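Local coordinates for phenolic acid decarboxylase (Sedimentibacter hydroxybenzoicus, PDB 7AE5), which catalyses the reversible, non-oxidative decarboxylation of 4-hydroxybenzoate and 3,4-dihydroxybenzoate under anaerobic conditions, using prenylated FMN and manganese, at residues 259-265 / 292-298; 86-90 / 392-396; 378-383 / 434-438; 38-42 / 309-315. Residue numbers count along the deposited sequence, not the author numbering.

Contact 1: residues 259-265 / 292-298; sequences VVLEGHI and VKIDRIT
Strand 259-265 pairs antiparallel with residues 292-298 of strand 287-299, their axes 4.4 Å apart and their directions 143° apart. Hydrogen-bonded pairs are Val260-Thr298 (Val260 N to Thr298 O 2.7 Å, Thr298 N to Val260 O 3.0 Å), Glu262-Arg296 (Glu262 N to Arg296 O 2.9 Å) and His264-Lys293 (His264 N to Lys293 O 2.9 Å). Glu262 O accepts from Asp295 N (2.8 Å) and Arg296 N (3.0 Å). This is a classic beta bulge, with Asp295 as the extra residue, in the sheet of the Rift-related domain of UbiD enzymes. Gly263 CA makes a CA-H...O contact with Lys293 O at 3.1 Å; a CB would clash with that oxygen. Across the bulge His264 (chi1 p) gives ND1 to Asp295 OD2 at 2.7 Å, and Lys293 CB sits over the His264 ring, 4.0 Å from its centroid. On the apolar face Leu261 meets Ile297 (CD2 to CG1 3.5 Å) and Ile294 (CD1 to CD1 3.7 Å). On the other, Glu262 accepts from Leu247 N and Asp246 N; Arg296 salt-bridges Asp246.

Contact 2: residues 86-90 / 392-396; sequences TKDQF and VDPFN
Phe395 (chi1 m) lays its ring against the first turn of helix 86-96, covering Thr86, Lys87 and Phe90. Thr86 CG2 lies 3.6 Å from Phe395 CD1, Lys87 CA 3.7 Å from Phe395 CD2, and Phe90 CD1 3.6 Å from Phe395 CZ. The two phenyl rings are oblique, centroids 5.3 Å apart and planes at 44°; Phe90 has chi1 t, with its CA-to-CB bond toward the loop. Residues 86-90 are regular helix, Phe90 N bonding Thr86 O at 2.8 Å, and the closest CA pair is Lys87-Phe395, 6.0 Å. Residues 393-396 form a type I beta turn, closed by Asn396 N to Asp393 O at 3.1 Å; inside it Asp393 OD1 accepts from Phe395 N at 3.0 Å, an Asx turn, consistent with a loop held so that the Phe395 CA-to-CB bond points toward the helix. The same Asp393 OD1 lies 3.4 Å from Lys87 CB. Lys87 NZ extends to a water, a weak link of 3.5 Å, and that water donates to Val392 O at 2.6 Å. Asn396 is the N-cap of helix 397-407, its OD1 accepting from Gln399 N. The contact joins the N-terminal and C-terminal domains of the UbiD fold: Phe395 and Phe90 also rest on helix 323-336 and strand 340-347, and Thr86 packs on Trp71 of helix 71-77.

Contact 3: residues 378-383 / 434-438; sequences GMPYSK and MHTKM
Lys437 NZ donates to Ser382 O at 2.7 Å and Met379 O at 2.9 Å, and beyond the segments to Pro421 O; it also bonds His435 ND1 of its own strand at 3.1 Å. Its side chain (chi1 m, chi2 m, then t, t) folds back to the C-terminal end of the short helix 378-381, where the chain leaves helical phi/psi at Ser382. A backbone bond, Met438 N to Lys383 O at 2.8 Å, starts the parallel pairing of strands 384-388 and 434-441; Lys383 and Lys437 are in register, CA to CA 4.8 Å. Lys383 (chi1 t, chi2 t, chi3 p) packs over the His435 ring, CB 3.8 Å from the centroid, CD 3.6 Å from His435 CD2. Asp426 OD2 forms a salt bridge with Lys383 NZ and a hydrogen bond with His435 NE2; Lys383 NZ is also hydrogen-bonded to Val408 O of a second subunit. Within the mixed C-terminal sheet, strand 434-441 runs between 384-388 and 414-421, with helix 378-381 leading into 384-388.

Contact 4: residues 38-42 / 309-315; sequences GRAAA and YLGIPWT
Residues 38-42 are regular alpha-helix, Ala42 N bonding Gly38 O at 3.1 Å, while 309-315 is an irregular loop before helix 316-320 with a cis peptide bond between Pro313 and Trp314. The loop follows strand 304-306, an outermost strand of the mixed sheet with 21-24, 50-53 and 62-65, and packs on helix 33-43 of the UbiD N-terminal domain. Its two ends come nearest the helix, Gly38 CA to Tyr309 CA 5.5 Å and Ala42 CA to Thr315 CA 5.3 Å. At the first, Gly38 leaves room for Tyr309 (chi1 t): Gly38 C is 3.9 Å from Tyr309 CD2, and a CB on Gly38 would clash with Tyr309 CB. Between these two close approaches Arg39 (chi1 t, chi2 p) sends its guanidinium into the concave side of the loop. Arg39 NH1 donates to Ile312 O at 2.8 Å, nearly linear; Arg39 NH2 makes a weak hydrogen bond to Trp314 O at 3.1 Å. The Arg39 CD lies 3.6 Å from Tyr309 OH. Thr464 and Pro461 of a second subunit pack on Arg39 and Tyr309, respectively. Over one face of the guanidinium rests a methyl, Thr315 CG2, 3.4 Å from Arg39 NH1.

Along the chain contact 1 is nested inside the loops closed by contacts 2 and 4, and contact 2 crosses both contact 3 and contact 4. Contacts 2 and 4 are the nearest pair, about 7 Å between closest atoms; contacts 1 and 2 have centres about 40 Å apart, on opposite sides of the chain's centre. Three contacts approach the predicted sites: the Ile265 side chain of contact 1 is about 5 Å from that of Met184 (prenylated FMN), the Tyr381 side chain of contact 3 about 8 Å from that of His185 (Mn(2+) ligand), and Gly311 of contact 4 lies about 9 Å from the side chain of the predicted proton donor Glu278. Contacts 3 and 4 both touch the second subunit.

Contact 1: residues 259-265 / 292-298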
# COMPACT_ATOMS: atom_id res chain seq x y z
N VAL C 259 -20.95 -36.51 38.51
CA VAL C 259 -19.89 -37.51 38.53
C VAL C 259 -18.59 -36.82 38.95
O VAL C 259 -18.31 -35.70 38.52
CB VAL C 259 -19.73 -38.20 37.16
CG1 VAL C 259 -18.61 -39.23 37.21
CG2 VAL C 259 -21.03 -38.86 36.72
N VAL C 260 -17.81 -37.49 39.79
CA VAL C 260 -16.48 -37.03 40.18
C VAL C 260 -15.49 -38.15 39.92
O VAL C 260 -15.69 -39.28 40.38
CB VAL C 260 -16.42 -36.59 41.65
CG1 VAL C 260 -15.02 -36.12 42.01
CG2 VAL C 260 -17.44 -35.49 41.92
N LEU C 261 -14.43 -37.85 39.17
CA LEU C 261 -13.40 -38.82 38.83
C LEU C 261 -12.12 -38.44 39.57
O LEU C 261 -11.41 -37.52 39.17
CB LEU C 261 -13.17 -38.87 37.32
CG LEU C 261 -14.39 -39.08 36.43
CD1 LEU C 261 -13.97 -39.28 34.99
CD2 LEU C 261 -15.19 -40.27 36.92
N GLU C 262 -11.83 -39.15 40.66
CA GLU C 262 -10.61 -38.92 41.42
C GLU C 262 -9.51 -39.84 40.90
O GLU C 262 -9.71 -41.06 40.79
CB GLU C 262 -10.86 -39.16 42.91
CG GLU C 262 -11.96 -38.28 43.48
CD GLU C 262 -12.19 -38.52 44.96
OE1 GLU C 262 -11.29 -39.07 45.63
OE2 GLU C 262 -13.29 -38.16 45.45
N GLY C 263 -8.37 -39.26 40.58
CA GLY C 263 -7.28 -40.04 40.05
C GLY C 263 -5.98 -39.28 40.08
O GLY C 263 -5.82 -38.32 40.84
N HIS C 264 -5.04 -39.71 39.24
CA HIS C 264 -3.72 -39.11 39.22
C HIS C 264 -3.10 -39.24 37.83
O HIS C 264 -3.35 -40.21 37.11
CB HIS C 264 -2.79 -39.77 40.25
CG HIS C 264 -2.52 -41.22 39.98
ND1 HIS C 264 -3.20 -42.23 40.61
CD2 HIS C 264 -1.63 -41.82 39.15
CE1 HIS C 264 -2.75 -43.40 40.18
NE2 HIS C 264 -1.79 -43.18 39.30
N ILE C 265 -2.29 -38.25 37.47
CA ILE C 265 -1.46 -38.36 36.28
C ILE C 265 -0.39 -39.42 36.52
O ILE C 265 0.30 -39.40 37.54
CB ILE C 265 -0.83 -37.00 35.93
CG1 ILE C 265 -1.89 -35.90 35.95
CG2 ILE C 265 -0.14 -37.08 34.57
CD1 ILE C 265 -1.47 -34.64 35.22
N VAL C 292 -4.13 -40.33 32.71
CA VAL C 292 -4.57 -40.26 34.09
C VAL C 292 -5.20 -41.60 34.46
O VAL C 292 -6.08 -42.09 33.74
CB VAL C 292 -5.58 -39.11 34.31
CG1 VAL C 292 -6.11 -39.10 35.75
CG2 VAL C 292 -4.94 -37.77 33.96
N LYS C 293 -4.74 -42.18 35.56
CA LYS C 293 -5.41 -43.34 36.13
C LYS C 293 -6.52 -42.85 37.04
O LYS C 293 -6.34 -41.89 37.79
CB LYS C 293 -4.44 -44.23 36.90
CG LYS C 293 -4.98 -45.62 37.20
CD LYS C 293 -3.96 -46.47 37.92
CE LYS C 293 -3.81 -47.83 37.25
NZ LYS C 293 -5.07 -48.63 37.31
N ILE C 294 -7.68 -43.50 36.97
CA ILE C 294 -8.85 -43.11 37.74
C ILE C 294 -8.94 -44.06 38.93
O ILE C 294 -9.21 -45.25 38.76
CB ILE C 294 -10.12 -43.13 36.89
CG1 ILE C 294 -10.17 -41.86 36.03
CG2 ILE C 294 -11.36 -43.21 37.76
CD1 ILE C 294 -11.30 -41.83 35.05
N ASP C 295 -8.68 -43.54 40.13
CA ASP C 295 -8.59 -44.35 41.33
C ASP C 295 -9.93 -44.53 42.04
O ASP C 295 -10.13 -45.54 42.72
CB ASP C 295 -7.58 -43.75 42.31
CG ASP C 295 -6.19 -43.63 41.72
OD1 ASP C 295 -5.56 -44.68 41.47
OD2 ASP C 295 -5.73 -42.49 41.50
N ARG C 296 -10.85 -43.57 41.89
CA ARG C 296 -12.16 -43.69 42.52
C ARG C 296 -13.16 -42.83 41.77
O ARG C 296 -12.82 -41.76 41.25
CB ARG C 296 -12.11 -43.28 44.00
CG ARG C 296 -13.43 -43.47 44.73
CD ARG C 296 -13.45 -42.74 46.06
NE ARG C 296 -12.69 -43.45 47.08
CZ ARG C 296 -13.18 -43.80 48.26
NH1 ARG C 296 -14.42 -43.52 48.61
NH2 ARG C 296 -12.39 -44.45 49.12
N ILE C 297 -14.40 -43.31 41.71
CA ILE C 297 -15.51 -42.59 41.12
C ILE C 297 -16.56 -42.37 42.20
O ILE C 297 -16.96 -43.33 42.88
CB ILE C 297 -16.12 -43.34 39.92
CG1 ILE C 297 -15.17 -43.31 38.73
CG2 ILE C 297 -17.47 -42.74 39.54
CD1 ILE C 297 -15.61 -44.19 37.58
N THR C 298 -17.00 -41.13 42.36
CA THR C 298 -18.12 -40.78 43.23
C THR C 298 -19.17 -40.06 42.39
O THR C 298 -18.83 -39.12 41.67
CB THR C 298 -17.68 -39.91 44.41
OG1 THR C 298 -17.65 -38.53 44.00
CG2 THR C 298 -16.30 -40.32 44.90

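Contact 2: residues 86-90 / 392-396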
# COMPACT_ATOMS: atom_id res chain seq x y z
N THR C 86 -27.58 -9.81 24.39
CA THR C 86 -26.20 -10.18 24.71
C THR C 86 -25.46 -9.02 25.37
O THR C 86 -24.66 -9.23 26.29
CB THR C 86 -25.48 -10.64 23.44
OG1 THR C 86 -26.19 -11.74 22.86
CG2 THR C 86 -24.06 -11.08 23.76
N LYS C 87 -25.71 -7.79 24.91
CA LYS C 87 -25.08 -6.63 25.52
C LYS C 87 -25.45 -6.51 27.00
O LYS C 87 -24.60 -6.25 27.85
CB LYS C 87 -25.48 -5.36 24.76
CG LYS C 87 -25.08 -4.06 25.45
CD LYS C 87 -25.50 -2.86 24.61
CE LYS C 87 -24.47 -1.73 24.69
NZ LYS C 87 -25.09 -0.39 24.39
N ASP C 88 -26.74 -6.71 27.32
CA ASP C 88 -27.16 -6.62 28.71
C ASP C 88 -26.60 -7.77 29.54
O ASP C 88 -26.28 -7.59 30.72
CB ASP C 88 -28.69 -6.59 28.79
CG ASP C 88 -29.26 -5.20 28.55
OD1 ASP C 88 -30.46 -5.10 28.26
OD2 ASP C 88 -28.49 -4.22 28.66
N GLN C 89 -26.47 -8.96 28.94
CA GLN C 89 -25.78 -10.04 29.62
C GLN C 89 -24.32 -9.69 29.87
O GLN C 89 -23.74 -10.06 30.90
CB GLN C 89 -25.87 -11.34 28.80
CG GLN C 89 -27.28 -11.88 28.61
CD GLN C 89 -27.28 -13.30 28.07
OE1 GLN C 89 -26.53 -14.16 28.54
NE2 GLN C 89 -28.11 -13.56 27.07
N PHE C 90 -23.71 -8.95 28.93
CA PHE C 90 -22.32 -8.53 29.09
C PHE C 90 -22.17 -7.57 30.26
O PHE C 90 -21.20 -7.65 31.02
CB PHE C 90 -21.83 -7.91 27.78
CG PHE C 90 -20.56 -7.11 27.92
CD1 PHE C 90 -19.33 -7.72 27.80
CD2 PHE C 90 -20.61 -5.74 28.12
CE1 PHE C 90 -18.16 -6.99 27.91
CE2 PHE C 90 -19.45 -5.00 28.23
CZ PHE C 90 -18.22 -5.62 28.13
N VAL C 392 -23.85 2.30 19.18
CA VAL C 392 -23.95 1.06 18.43
C VAL C 392 -23.67 -0.11 19.36
O VAL C 392 -22.64 -0.15 20.03
CB VAL C 392 -22.97 1.06 17.24
CG1 VAL C 392 -22.81 -0.35 16.68
CG2 VAL C 392 -23.44 2.01 16.16
N ASP C 393 -24.60 -1.05 19.41
CA ASP C 393 -24.41 -2.28 20.16
C ASP C 393 -23.38 -3.15 19.43
O ASP C 393 -23.68 -3.65 18.34
CB ASP C 393 -25.74 -3.02 20.31
CG ASP C 393 -25.64 -4.29 21.15
OD1 ASP C 393 -24.54 -4.62 21.63
OD2 ASP C 393 -26.68 -4.96 21.33
N PRO C 394 -22.18 -3.35 19.99
CA PRO C 394 -21.18 -4.16 19.28
C PRO C 394 -21.48 -5.65 19.27
O PRO C 394 -20.76 -6.41 18.61
CB PRO C 394 -19.89 -3.86 20.05
CG PRO C 394 -20.36 -3.61 21.44
CD PRO C 394 -21.71 -2.93 21.32
N PHE C 395 -22.51 -6.09 19.99
CA PHE C 395 -22.95 -7.48 19.94
C PHE C 395 -24.06 -7.69 18.92
O PHE C 395 -24.37 -8.85 18.59
CB PHE C 395 -23.43 -7.93 21.32
CG PHE C 395 -22.36 -7.85 22.38
CD1 PHE C 395 -21.49 -8.91 22.58
CD2 PHE C 395 -22.23 -6.71 23.16
CE1 PHE C 395 -20.51 -8.83 23.55
CE2 PHE C 395 -21.25 -6.64 24.13
CZ PHE C 395 -20.38 -7.70 24.33
N ASN C 396 -24.67 -6.62 18.42
CA ASN C 396 -25.67 -6.69 17.36
C ASN C 396 -24.93 -6.54 16.04
O ASN C 396 -24.67 -5.43 15.56
CB ASN C 396 -26.73 -5.60 17.55
CG ASN C 396 -27.90 -5.74 16.59
OD1 ASN C 396 -27.71 -6.00 15.40
ND2 ASN C 396 -29.10 -5.56 17.11
O HOH W 1 -22.39 0.67 22.52

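Contact 3: residues 378-383 / 434-438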
# COMPACT_ATOMS: atom_id res chain seq x y z
N GLY C 378 -5.13 -9.42 23.75
CA GLY C 378 -5.39 -8.83 22.45
C GLY C 378 -4.17 -8.74 21.57
O GLY C 378 -4.28 -8.83 20.34
N MET C 379 -2.99 -8.55 22.17
CA MET C 379 -1.74 -8.43 21.42
C MET C 379 -1.50 -9.62 20.49
O MET C 379 -1.29 -9.40 19.29
CB MET C 379 -0.54 -8.28 22.36
CG MET C 379 0.74 -7.93 21.65
SD MET C 379 2.03 -7.38 22.77
CE MET C 379 1.38 -5.78 23.13
N PRO C 380 -1.50 -10.88 20.99
CA PRO C 380 -1.24 -11.99 20.07
C PRO C 380 -2.49 -12.56 19.41
O PRO C 380 -2.40 -13.13 18.33
CB PRO C 380 -0.58 -13.03 20.99
CG PRO C 380 -1.22 -12.81 22.30
CD PRO C 380 -1.54 -11.34 22.39
N TYR C 381 -3.65 -12.41 20.05
CA TYR C 381 -4.87 -13.04 19.54
C TYR C 381 -5.62 -12.18 18.54
O TYR C 381 -6.02 -12.65 17.47
CB TYR C 381 -5.81 -13.40 20.70
CG TYR C 381 -5.54 -14.73 21.36
CD1 TYR C 381 -4.64 -14.85 22.40
CD2 TYR C 381 -6.21 -15.87 20.93
CE1 TYR C 381 -4.40 -16.06 23.01
CE2 TYR C 381 -5.98 -17.09 21.53
CZ TYR C 381 -5.07 -17.18 22.57
OH TYR C 381 -4.84 -18.40 23.17
N SER C 382 -5.84 -10.91 18.87
CA SER C 382 -6.81 -10.08 18.18
C SER C 382 -6.26 -9.66 16.82
O SER C 382 -5.32 -8.86 16.75
CB SER C 382 -7.15 -8.86 19.04
OG SER C 382 -7.95 -9.25 20.14
N LYS C 383 -6.84 -10.19 15.75
CA LYS C 383 -6.41 -9.88 14.39
C LYS C 383 -7.30 -8.86 13.70
O LYS C 383 -6.80 -7.99 12.99
CB LYS C 383 -6.36 -11.16 13.56
CG LYS C 383 -5.90 -10.95 12.13
CD LYS C 383 -5.80 -12.26 11.37
CE LYS C 383 -7.16 -12.93 11.26
NZ LYS C 383 -7.09 -14.25 10.58
N MET C 434 2.55 -15.47 13.40
CA MET C 434 2.61 -14.03 13.23
C MET C 434 1.32 -13.52 12.60
O MET C 434 0.68 -14.22 11.80
CB MET C 434 3.80 -13.61 12.36
CG MET C 434 5.12 -14.19 12.82
SD MET C 434 5.74 -13.36 14.30
CE MET C 434 5.82 -11.67 13.73
N HIS C 435 0.93 -12.31 12.98
CA HIS C 435 -0.28 -11.69 12.49
C HIS C 435 0.04 -10.47 11.63
O HIS C 435 1.04 -9.77 11.86
CB HIS C 435 -1.20 -11.25 13.63
CG HIS C 435 -2.27 -12.23 13.97
ND1 HIS C 435 -2.89 -12.27 15.20
CD2 HIS C 435 -2.84 -13.22 13.23
CE1 HIS C 435 -3.78 -13.24 15.22
NE2 HIS C 435 -3.78 -13.83 14.03
N THR C 436 -0.79 -10.25 10.64
CA THR C 436 -0.96 -8.94 10.02
C THR C 436 -2.30 -8.42 10.52
O THR C 436 -3.34 -8.99 10.20
CB THR C 436 -0.90 -9.02 8.50
OG1 THR C 436 0.45 -9.20 8.08
CG2 THR C 436 -1.42 -7.73 7.91
N LYS C 437 -2.26 -7.37 11.33
CA LYS C 437 -3.46 -6.89 12.00
C LYS C 437 -4.30 -6.02 11.07
O LYS C 437 -3.78 -5.37 10.16
CB LYS C 437 -3.10 -6.09 13.26
CG LYS C 437 -2.19 -6.82 14.23
CD LYS C 437 -2.90 -7.97 14.92
CE LYS C 437 -2.09 -8.47 16.11
NZ LYS C 437 -2.73 -9.64 16.77
N MET C 438 -5.61 -6.02 11.31
CA MET C 438 -6.54 -5.18 10.58
C MET C 438 -7.38 -4.39 11.57
O MET C 438 -8.14 -4.96 12.35
CB MET C 438 -7.44 -6.01 9.66
CG MET C 438 -8.14 -5.17 8.59
SD MET C 438 -9.34 -6.05 7.57
CE MET C 438 -9.38 -7.65 8.35

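Contact 4: residues 38-42 / 309-315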
# COMPACT_ATOMS: atom_id res chain seq x y z
N GLY C 38 -26.43 -32.68 18.91
CA GLY C 38 -25.72 -31.50 19.38
C GLY C 38 -25.42 -30.53 18.25
O GLY C 38 -25.57 -29.31 18.41
N ARG C 39 -24.99 -31.05 17.10
CA ARG C 39 -24.83 -30.21 15.92
C ARG C 39 -26.17 -29.63 15.47
O ARG C 39 -26.26 -28.45 15.12
CB ARG C 39 -24.18 -31.01 14.79
CG ARG C 39 -24.05 -30.27 13.47
CD ARG C 39 -22.90 -29.28 13.49
NE ARG C 39 -23.32 -27.96 13.94
CZ ARG C 39 -22.50 -26.92 14.07
NH1 ARG C 39 -21.21 -27.03 13.81
NH2 ARG C 39 -22.99 -25.75 14.48
N ALA C 40 -27.22 -30.46 15.47
CA ALA C 40 -28.53 -30.00 15.02
C ALA C 40 -29.06 -28.89 15.91
O ALA C 40 -29.58 -27.88 15.42
CB ALA C 40 -29.50 -31.17 14.97
N ALA C 41 -28.94 -29.06 17.23
CA ALA C 41 -29.39 -28.03 18.15
C ALA C 41 -28.61 -26.74 17.95
O ALA C 41 -29.17 -25.64 18.01
CB ALA C 41 -29.26 -28.51 19.60
N ALA C 42 -27.30 -26.85 17.69
CA ALA C 42 -26.51 -25.66 17.37
C ALA C 42 -27.00 -25.01 16.09
O ALA C 42 -26.98 -23.77 15.97
CB ALA C 42 -25.03 -26.04 17.26
N TYR C 309 -20.90 -30.83 22.44
CA TYR C 309 -20.50 -30.96 21.04
C TYR C 309 -19.83 -29.68 20.58
O TYR C 309 -20.29 -28.57 20.88
CB TYR C 309 -21.69 -31.27 20.13
CG TYR C 309 -21.29 -31.25 18.66
CD1 TYR C 309 -20.62 -32.32 18.09
CD2 TYR C 309 -21.56 -30.14 17.86
CE1 TYR C 309 -20.24 -32.30 16.77
CE2 TYR C 309 -21.19 -30.12 16.53
CZ TYR C 309 -20.53 -31.20 15.99
OH TYR C 309 -20.15 -31.19 14.67
N LEU C 310 -18.74 -29.83 19.84
CA LEU C 310 -18.09 -28.70 19.18
C LEU C 310 -17.77 -29.08 17.74
O LEU C 310 -17.49 -30.25 17.43
CB LEU C 310 -16.81 -28.26 19.91
CG LEU C 310 -15.48 -28.97 19.64
CD1 LEU C 310 -14.34 -28.17 20.24
CD2 LEU C 310 -15.50 -30.38 20.20
N GLY C 311 -17.85 -28.09 16.86
CA GLY C 311 -17.59 -28.29 15.45
C GLY C 311 -17.32 -26.97 14.77
O GLY C 311 -16.60 -26.12 15.31
N ILE C 312 -17.88 -26.77 13.58
CA ILE C 312 -17.75 -25.49 12.89
C ILE C 312 -18.58 -24.46 13.65
O ILE C 312 -19.78 -24.67 13.86
CB ILE C 312 -18.18 -25.60 11.42
CG1 ILE C 312 -17.12 -26.36 10.62
CG2 ILE C 312 -18.41 -24.21 10.83
CD1 ILE C 312 -17.65 -27.04 9.38
N PRO C 313 -17.97 -23.36 14.10
CA PRO C 313 -18.70 -22.39 14.92
C PRO C 313 -19.88 -21.79 14.17
O PRO C 313 -19.86 -21.68 12.94
CB PRO C 313 -17.64 -21.33 15.25
CG PRO C 313 -16.33 -22.04 15.06
CD PRO C 313 -16.56 -22.99 13.93
N TRP C 314 -20.91 -21.39 14.92
CA TRP C 314 -20.92 -21.46 16.38
C TRP C 314 -21.50 -22.78 16.89
O TRP C 314 -22.45 -23.32 16.31
CB TRP C 314 -21.72 -20.30 16.97
CG TRP C 314 -20.91 -19.07 17.25
CD1 TRP C 314 -19.93 -18.53 16.47
CD2 TRP C 314 -21.02 -18.22 18.40
NE1 TRP C 314 -19.41 -17.40 17.06
CE2 TRP C 314 -20.06 -17.19 18.25
CE3 TRP C 314 -21.82 -18.23 19.55
CZ2 TRP C 314 -19.90 -16.18 19.20
CZ3 TRP C 314 -21.65 -17.23 20.49
CH2 TRP C 314 -20.70 -16.22 20.31
N THR C 315 -20.92 -23.29 17.97
CA THR C 315 -21.49 -24.41 18.70
C THR C 315 -21.55 -23.99 20.17
O THR C 315 -21.41 -22.81 20.51
CB THR C 315 -20.70 -25.71 18.48
OG1 THR C 315 -19.37 -25.57 18.99
CG2 THR C 315 -20.64 -26.08 17.01